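Local coordinates for protein glutaredoxin-2 (Vaccinia virus, PDB 2G2Q) that transfers disulfide bonds to substrate proteins of the viral membrane as a thioredoxin-fold oxidoreductase required for virion morphogenesis and virus replication, at residues A[2-8]-A[29-35]; A[81-86]-A[114-119]. All blocks are in the same frame, centred on the assembly; numbering follows the deposited sequence.

Contact 1: A[2-8]-A[29-35]. With SO4 (sulfate ion), chain D.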
loop_
_atom_site.group_PDB
_atom_site.type_symbol
_atom_site.label_atom_id
_atom_site.label_comp_id
_atom_site.label_asym_id
_atom_site.label_seq_id
_atom_site.Cartn_x
_atom_site.Cartn_y
_atom_site.Cartn_z
ATOM N N LYS A 2 2.964 -0.294 -20.799
ATOM C CA LYS A 2 2.318 0.131 -19.565
ATOM C C LYS A 2 3.333 0.258 -18.446
ATOM O O LYS A 2 4.325 -0.462 -18.392
ATOM C CB LYS A 2 1.168 -0.804 -19.179
ATOM C CG LYS A 2 -0.139 -0.506 -19.906
ATOM C CD LYS A 2 -0.776 -1.777 -20.424
ATOM C CE LYS A 2 -1.926 -2.265 -19.555
ATOM N NZ LYS A 2 -3.218 -2.280 -20.317
ATOM N N ASN A 3 3.108 1.217 -17.571
ATOM C CA ASN A 3 3.892 1.287 -16.374
ATOM C C ASN A 3 3.299 0.307 -15.361
ATOM O O ASN A 3 2.159 -0.137 -15.508
ATOM C CB ASN A 3 3.961 2.732 -15.864
ATOM C CG ASN A 3 4.715 3.654 -16.828
ATOM O OD1 ASN A 3 5.796 3.313 -17.313
ATOM N ND2 ASN A 3 4.144 4.830 -17.104
ATOM N N VAL A 4 4.084 -0.044 -14.351
ATOM C CA VAL A 4 3.692 -1.047 -13.377
ATOM C C VAL A 4 3.436 -0.403 -12.007
ATOM O O VAL A 4 4.281 0.334 -11.489
ATOM C CB VAL A 4 4.792 -2.121 -13.260
ATOM C CG1 VAL A 4 4.285 -3.333 -12.530
ATOM C CG2 VAL A 4 5.282 -2.526 -14.652
ATOM N N LEU A 5 2.259 -0.659 -11.442
ATOM C CA LEU A 5 2.003 -0.384 -10.033
ATOM C C LEU A 5 2.390 -1.610 -9.206
ATOM O O LEU A 5 2.009 -2.734 -9.543
ATOM C CB LEU A 5 0.535 -0.010 -9.783
ATOM C CG LEU A 5 0.036 1.225 -10.563
ATOM C CD1 LEU A 5 -1.495 1.487 -10.414
ATOM C CD2 LEU A 5 0.866 2.474 -10.241
ATOM N N ILE A 6 3.170 -1.380 -8.148
ATOM C CA ILE A 6 3.575 -2.432 -7.229
ATOM C C ILE A 6 2.943 -2.148 -5.888
ATOM O O ILE A 6 3.234 -1.129 -5.245
ATOM C CB ILE A 6 5.122 -2.543 -7.080
ATOM C CG1 ILE A 6 5.783 -2.882 -8.421
ATOM C CG2 ILE A 6 5.501 -3.619 -6.104
ATOM C CD1 ILE A 6 6.431 -1.710 -9.042
ATOM N N ILE A 7 2.058 -3.049 -5.485
ATOM C CA ILE A 7 1.336 -2.942 -4.229
ATOM C C ILE A 7 1.871 -3.906 -3.151
ATOM O O ILE A 7 1.869 -5.115 -3.339
ATOM C CB ILE A 7 -0.153 -3.210 -4.466
ATOM C CG1 ILE A 7 -0.687 -2.205 -5.504
ATOM C CG2 ILE A 7 -0.940 -3.134 -3.140
ATOM C CD1 ILE A 7 -2.003 -2.610 -6.152
ATOM N N PHE A 8 2.327 -3.335 -2.039
ATOM C CA PHE A 8 2.756 -4.076 -0.864
ATOM C C PHE A 8 1.667 -4.067 0.185
ATOM O O PHE A 8 1.071 -3.032 0.457
ATOM C CB PHE A 8 3.990 -3.407 -0.236
ATOM C CG PHE A 8 5.277 -3.626 -1.004
ATOM C CD1 PHE A 8 6.234 -4.527 -0.539
ATOM C CD2 PHE A 8 5.538 -2.920 -2.181
ATOM C CE1 PHE A 8 7.430 -4.723 -1.249
ATOM C CE2 PHE A 8 6.712 -3.121 -2.883
ATOM C CZ PHE A 8 7.659 -4.019 -2.429
ATOM N N GLU A 29 -4.640 0.824 -17.818
ATOM C CA GLU A 29 -3.601 1.841 -17.781
ATOM C C GLU A 29 -2.289 1.311 -17.201
ATOM O O GLU A 29 -1.208 1.670 -17.668
ATOM C CB GLU A 29 -4.102 3.050 -16.992
ATOM C CG GLU A 29 -3.335 4.357 -17.219
ATOM C CD GLU A 29 -3.997 5.536 -16.496
ATOM O OE1 GLU A 29 -5.201 5.429 -16.142
ATOM O OE2 GLU A 29 -3.317 6.567 -16.278
ATOM N N TYR A 30 -2.378 0.459 -16.187
ATOM C CA TYR A 30 -1.176 -0.073 -15.557
ATOM C C TYR A 30 -1.206 -1.579 -15.427
ATOM O O TYR A 30 -2.263 -2.169 -15.181
ATOM C CB TYR A 30 -0.992 0.503 -14.154
ATOM C CG TYR A 30 -0.894 2.003 -14.067
ATOM C CD1 TYR A 30 -2.013 2.770 -13.777
ATOM C CD2 TYR A 30 0.329 2.656 -14.252
ATOM C CE1 TYR A 30 -1.930 4.146 -13.677
ATOM C CE2 TYR A 30 0.421 4.036 -14.149
ATOM C CZ TYR A 30 -0.718 4.770 -13.863
ATOM O OH TYR A 30 -0.651 6.141 -13.767
ATOM N N ASP A 31 -0.038 -2.195 -15.589
ATOM C CA ASP A 31 0.190 -3.547 -15.079
ATOM C C ASP A 31 0.273 -3.468 -13.547
ATOM O O ASP A 31 0.716 -2.466 -12.988
ATOM C CB ASP A 31 1.481 -4.148 -15.649
ATOM C CG ASP A 31 1.396 -4.416 -17.135
ATOM O OD1 ASP A 31 0.271 -4.636 -17.644
ATOM O OD2 ASP A 31 2.459 -4.405 -17.808
ATOM N N ILE A 32 -0.171 -4.527 -12.879
ATOM C CA ILE A 32 -0.236 -4.561 -11.419
ATOM C C ILE A 32 0.498 -5.787 -10.891
ATOM O O ILE A 32 0.336 -6.896 -11.421
ATOM C CB ILE A 32 -1.705 -4.591 -10.920
ATOM C CG1 ILE A 32 -2.443 -3.339 -11.398
ATOM C CG2 ILE A 32 -1.762 -4.697 -9.399
ATOM C CD1 ILE A 32 -3.945 -3.517 -11.530
ATOM N N LEU A 33 1.313 -5.571 -9.862
ATOM C CA LEU A 33 1.991 -6.653 -9.173
ATOM C C LEU A 33 1.821 -6.473 -7.682
ATOM O O LEU A 33 1.765 -5.332 -7.192
ATOM C CB LEU A 33 3.480 -6.680 -9.490
ATOM C CG LEU A 33 3.975 -6.994 -10.891
ATOM C CD1 LEU A 33 5.472 -6.797 -10.849
ATOM C CD2 LEU A 33 3.632 -8.408 -11.344
ATOM N N HIS A 34 1.741 -7.615 -6.991
ATOM C CA HIS A 34 1.547 -7.702 -5.547
ATOM C C HIS A 34 2.753 -8.310 -4.895
ATOM O O HIS A 34 3.177 -9.418 -5.250
ATOM C CB HIS A 34 0.311 -8.561 -5.202
ATOM C CG HIS A 34 -0.966 -7.926 -5.620
ATOM N ND1 HIS A 34 -1.454 -8.028 -6.904
ATOM C CD2 HIS A 34 -1.807 -7.094 -4.957
ATOM C CE1 HIS A 34 -2.567 -7.320 -7.006
ATOM N NE2 HIS A 34 -2.797 -6.737 -5.842
ATOM N N VAL A 35 3.297 -7.584 -3.931
ATOM C CA VAL A 35 4.271 -8.166 -3.031
ATOM C C VAL A 35 3.544 -8.411 -1.716
ATOM O O VAL A 35 2.979 -7.492 -1.116
ATOM C CB VAL A 35 5.520 -7.279 -2.868
ATOM C CG1 VAL A 35 6.658 -8.041 -2.192
ATOM C CG2 VAL A 35 5.988 -6.779 -4.243
HETATM S S SO4 D . 2.302 7.448 -15.414
HETATM O O1 SO4 D . 3.701 7.638 -15.061
HETATM O O2 SO4 D . 1.470 7.519 -14.213
HETATM O O3 SO4 D . 1.923 8.521 -16.336
HETATM O O4 SO4 D . 2.128 6.151 -16.067
#

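Contact 2: A[81-86]-A[114-119]. With SO4 (sulfate ion), chain D.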
loop_
_atom_site.group_PDB
_atom_site.type_symbol
_atom_site.label_atom_id
_atom_site.label_comp_id
_atom_site.label_asym_id
_atom_site.label_seq_id
_atom_site.Cartn_x
_atom_site.Cartn_y
_atom_site.Cartn_z
ATOM N N LYS A 81 13.145 2.783 -16.574
ATOM C CA LYS A 81 13.769 2.139 -15.411
ATOM C C LYS A 81 13.769 3.071 -14.195
ATOM O O LYS A 81 14.692 3.066 -13.376
ATOM C CB LYS A 81 15.176 1.632 -15.748
ATOM C CG LYS A 81 15.180 0.507 -16.775
ATOM C CD LYS A 81 16.599 0.104 -17.197
ATOM C CE LYS A 81 16.587 -1.244 -17.899
ATOM N NZ LYS A 81 17.781 -1.463 -18.785
ATOM N N GLN A 82 12.705 3.867 -14.087
ATOM C CA GLN A 82 12.561 4.835 -13.020
ATOM C C GLN A 82 11.440 4.401 -12.134
ATOM O O GLN A 82 10.558 3.653 -12.553
ATOM C CB GLN A 82 12.243 6.208 -13.568
ATOM C CG GLN A 82 13.427 6.910 -14.142
ATOM C CD GLN A 82 13.068 8.256 -14.702
ATOM O OE1 GLN A 82 13.622 9.263 -14.275
ATOM N NE2 GLN A 82 12.140 8.290 -15.663
HETATM N N MSE A 83 11.473 4.910 -10.910
HETATM C CA MSE A 83 10.571 4.492 -9.868
HETATM C C MSE A 83 9.906 5.721 -9.254
HETATM O O MSE A 83 10.487 6.811 -9.232
HETATM C CB MSE A 83 11.379 3.728 -8.829
HETATM C CG MSE A 83 10.572 2.954 -7.871
HETATM SE SE MSE A 83 9.623 1.457 -8.600
HETATM C CE MSE A 83 11.183 0.215 -8.851
ATOM N N ALA A 84 8.683 5.536 -8.771
ATOM C CA ALA A 84 7.927 6.593 -8.142
ATOM C C ALA A 84 7.217 6.116 -6.879
ATOM O O ALA A 84 6.674 5.015 -6.839
ATOM C CB ALA A 84 6.939 7.178 -9.123
ATOM N N PHE A 85 7.240 6.959 -5.849
ATOM C CA PHE A 85 6.535 6.732 -4.594
ATOM C C PHE A 85 5.146 7.336 -4.604
ATOM O O PHE A 85 5.020 8.535 -4.542
ATOM C CB PHE A 85 7.277 7.445 -3.480
ATOM C CG PHE A 85 7.988 6.541 -2.555
ATOM C CD1 PHE A 85 7.336 6.024 -1.439
ATOM C CD2 PHE A 85 9.319 6.204 -2.786
ATOM C CE1 PHE A 85 8.011 5.159 -0.548
ATOM C CE2 PHE A 85 10.016 5.345 -1.922
ATOM C CZ PHE A 85 9.364 4.820 -0.798
ATOM N N VAL A 86 4.096 6.530 -4.628
ATOM C CA VAL A 86 2.751 7.111 -4.580
ATOM C C VAL A 86 2.327 7.544 -3.160
ATOM O O VAL A 86 2.472 6.785 -2.190
ATOM C CB VAL A 86 1.708 6.172 -5.216
ATOM C CG1 VAL A 86 0.373 6.863 -5.338
ATOM C CG2 VAL A 86 2.182 5.703 -6.599
ATOM N N ALA A 114 2.554 11.076 -9.198
ATOM C CA ALA A 114 3.755 10.582 -8.538
ATOM C C ALA A 114 4.983 10.750 -9.453
ATOM O O ALA A 114 4.993 10.269 -10.576
ATOM C CB ALA A 114 3.560 9.126 -8.153
ATOM N N THR A 115 6.007 11.433 -8.956
ATOM C CA THR A 115 7.173 11.773 -9.762
ATOM C C THR A 115 8.233 10.690 -9.781
ATOM O O THR A 115 8.515 10.080 -8.765
ATOM C CB THR A 115 7.834 13.076 -9.288
ATOM O OG1 THR A 115 8.317 12.899 -7.946
ATOM C CG2 THR A 115 6.855 14.242 -9.368
ATOM N N TYR A 116 8.831 10.482 -10.948
ATOM C CA TYR A 116 9.879 9.478 -11.149
ATOM C C TYR A 116 11.267 9.908 -10.714
ATOM O O TYR A 116 11.615 11.087 -10.788
ATOM C CB TYR A 116 9.967 9.107 -12.625
ATOM C CG TYR A 116 8.827 8.258 -13.077
ATOM C CD1 TYR A 116 7.902 8.739 -13.997
ATOM C CD2 TYR A 116 8.659 6.980 -12.582
ATOM C CE1 TYR A 116 6.849 7.963 -14.416
ATOM C CE2 TYR A 116 7.615 6.208 -12.988
ATOM C CZ TYR A 116 6.706 6.703 -13.910
ATOM O OH TYR A 116 5.649 5.922 -14.312
ATOM N N GLY A 117 12.059 8.921 -10.291
ATOM C CA GLY A 117 13.478 9.098 -10.027
ATOM C C GLY A 117 14.267 7.808 -10.085
ATOM O O GLY A 117 13.711 6.695 -10.067
ATOM N N VAL A 118 15.582 7.961 -10.172
ATOM C CA VAL A 118 16.514 6.859 -9.909
ATOM C C VAL A 118 16.985 7.012 -8.454
ATOM O O VAL A 118 17.552 8.060 -8.081
ATOM C CB VAL A 118 17.727 6.888 -10.891
ATOM C CG1 VAL A 118 18.904 6.057 -10.361
ATOM C CG2 VAL A 118 17.308 6.421 -12.284
ATOM N N TRP A 119 16.722 5.987 -7.642
ATOM C CA TRP A 119 17.196 5.930 -6.248
ATOM C C TRP A 119 18.371 4.967 -6.152
ATOM O O TRP A 119 18.241 3.808 -6.564
ATOM C CB TRP A 119 16.073 5.485 -5.291
ATOM C CG TRP A 119 14.713 6.097 -5.598
ATOM C CD1 TRP A 119 14.456 7.365 -6.078
ATOM C CD2 TRP A 119 13.435 5.467 -5.439
ATOM N NE1 TRP A 119 13.098 7.551 -6.223
ATOM C CE2 TRP A 119 12.451 6.402 -5.841
ATOM C CE3 TRP A 119 13.022 4.201 -4.998
ATOM C CZ2 TRP A 119 11.082 6.103 -5.818
ATOM C CZ3 TRP A 119 11.657 3.917 -4.962
ATOM C CH2 TRP A 119 10.710 4.861 -5.377
HETATM S S SO4 D . 2.302 7.448 -15.414
HETATM O O1 SO4 D . 3.701 7.638 -15.061
HETATM O O2 SO4 D . 1.470 7.519 -14.213
HETATM O O3 SO4 D . 1.923 8.521 -16.336
HETATM O O4 SO4 D . 2.128 6.151 -16.067
HETATM O O HOH W 1 8.362 9.740 -6.102
#

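Contact 1: A[2-8]-A[29-35]
Strands 3-8 and 30-35 are parallel neighbours in the thioredoxin-fold sheet, joined through helix 14-24 in a beta-alpha-beta crossover. Leu5, Ile7, Tyr30 and Ile32 point to the face covered by helices 14-24 and 104-113. Leu5, an m,t rotamer, brings CD1 to 3.6 Å from Tyr30 CD1, while its CG sits over the Tyr30 ring, 4.1 Å from the centroid, in a CH-pi contact. Ile7 and Ile32 share the m,t rotamer and meet at Ile7 CD1–Ile32 CG2, 3.9 Å; beta-branched residues such as isoleucine suit an extended backbone and fill the space beneath the helices. Tyr30 is long enough to carry its OH past this apolar layer to a sulfate, hydrogen-bonding O2 at 2.6 Å, and Asn3 ND2 hydrogen-bonds O4 of the same ion at 2.6 Å. His34 turns its NE2 to Ser20 on helix 14-24. Val4, Ile6, Phe8, Leu33 and Val35 occupy the other face. There Val35 CB lies 3.8 Å from the centroid of the Phe8 ring, over its face, in a CH-pi contact, and with chi1 t its CG1 comes to 3.5 Å from Phe8 CE1. Main-chain hydrogen bonds tie the strands: Leu5 N to Asp31 O (2.8 Å), Leu33 N to Leu5 O, Ile7 N to Leu33 O and Val35 N to Ile7 O (each 2.9 Å), whereas Asp31 N to Asn3 O (3.0 Å) is weak. The chemistry thus implies a regular parallel pair with a largely apolar layer, including the Tyr30 ring, against the helices, and the polar ends of Asn3, Tyr30 and His34 at its margins.

Contact 2: A[81-86]-A[114-119]
Residues 81-86 and 114-119 run with their end-to-end directions 129° apart and share just one firm bridge. Met83 and Gly117 form an antiparallel hydrogen-bonded pair: Met83 N gives to Gly117 O at 3.0 Å and Gly117 N to Met83 O at 2.8 Å. Past this pair direct main-chain hydrogen bonding stops: Phe85 N and Thr115 O are 4.5 Å apart, and a water bridges them, accepting from Phe85 N (3.0 Å) and donating to Thr115 O (2.7 Å). The small Ala84 suits a close approach, its CA 4.6 Å from Tyr116 CA; its CB lies 3.3 Å from Thr115 O and 4.0 Å from Ala114 CB. On the same face Tyr116 packs CD2 3.9 Å from Ala84 CB and 3.8 Å from Gln82 CB, and its OH hydrogen-bonds sulfate O1 at 2.7 Å. Trp119 folds back over the other face: Met83 CB stands 3.8 Å from the centroid of its six-membered ring, a CH-pi contact. Met83 is a selenomethionine, whose SE makes an oblique Met-aromatic contact 5.5 Å from that centroid. Phe85 adds an oblique aromatic pair with Trp119. With so few main-chain hydrogen bonds, apolar and aromatic surfaces supply much of this contact at the sheet edge.

How the contacts relate
Contacts 1 and 2 belong to one mixed sheet, flanking strand 71-77, which hydrogen-bonds to strand 3-9 on one side and strand 82-85 on the other. Contact 1 is partly buried and lies nearer the chain's centre; its parallel pairing is longer, and its helix-covered face is largely apolar, with Asn3 and His34 towards the ends. Contact 2 is a surface contact, where a brief antiparallel pairing attaches the short outermost strand 116-117 and relies more on aromatics and water. They meet where Asn3 ND2 packs 3.4 Å from Tyr116 OH, and a sulfate, probably from the crystallisation liquor, collects Asn3, Tyr30 and Tyr116 together with Lys75 of the intervening strand.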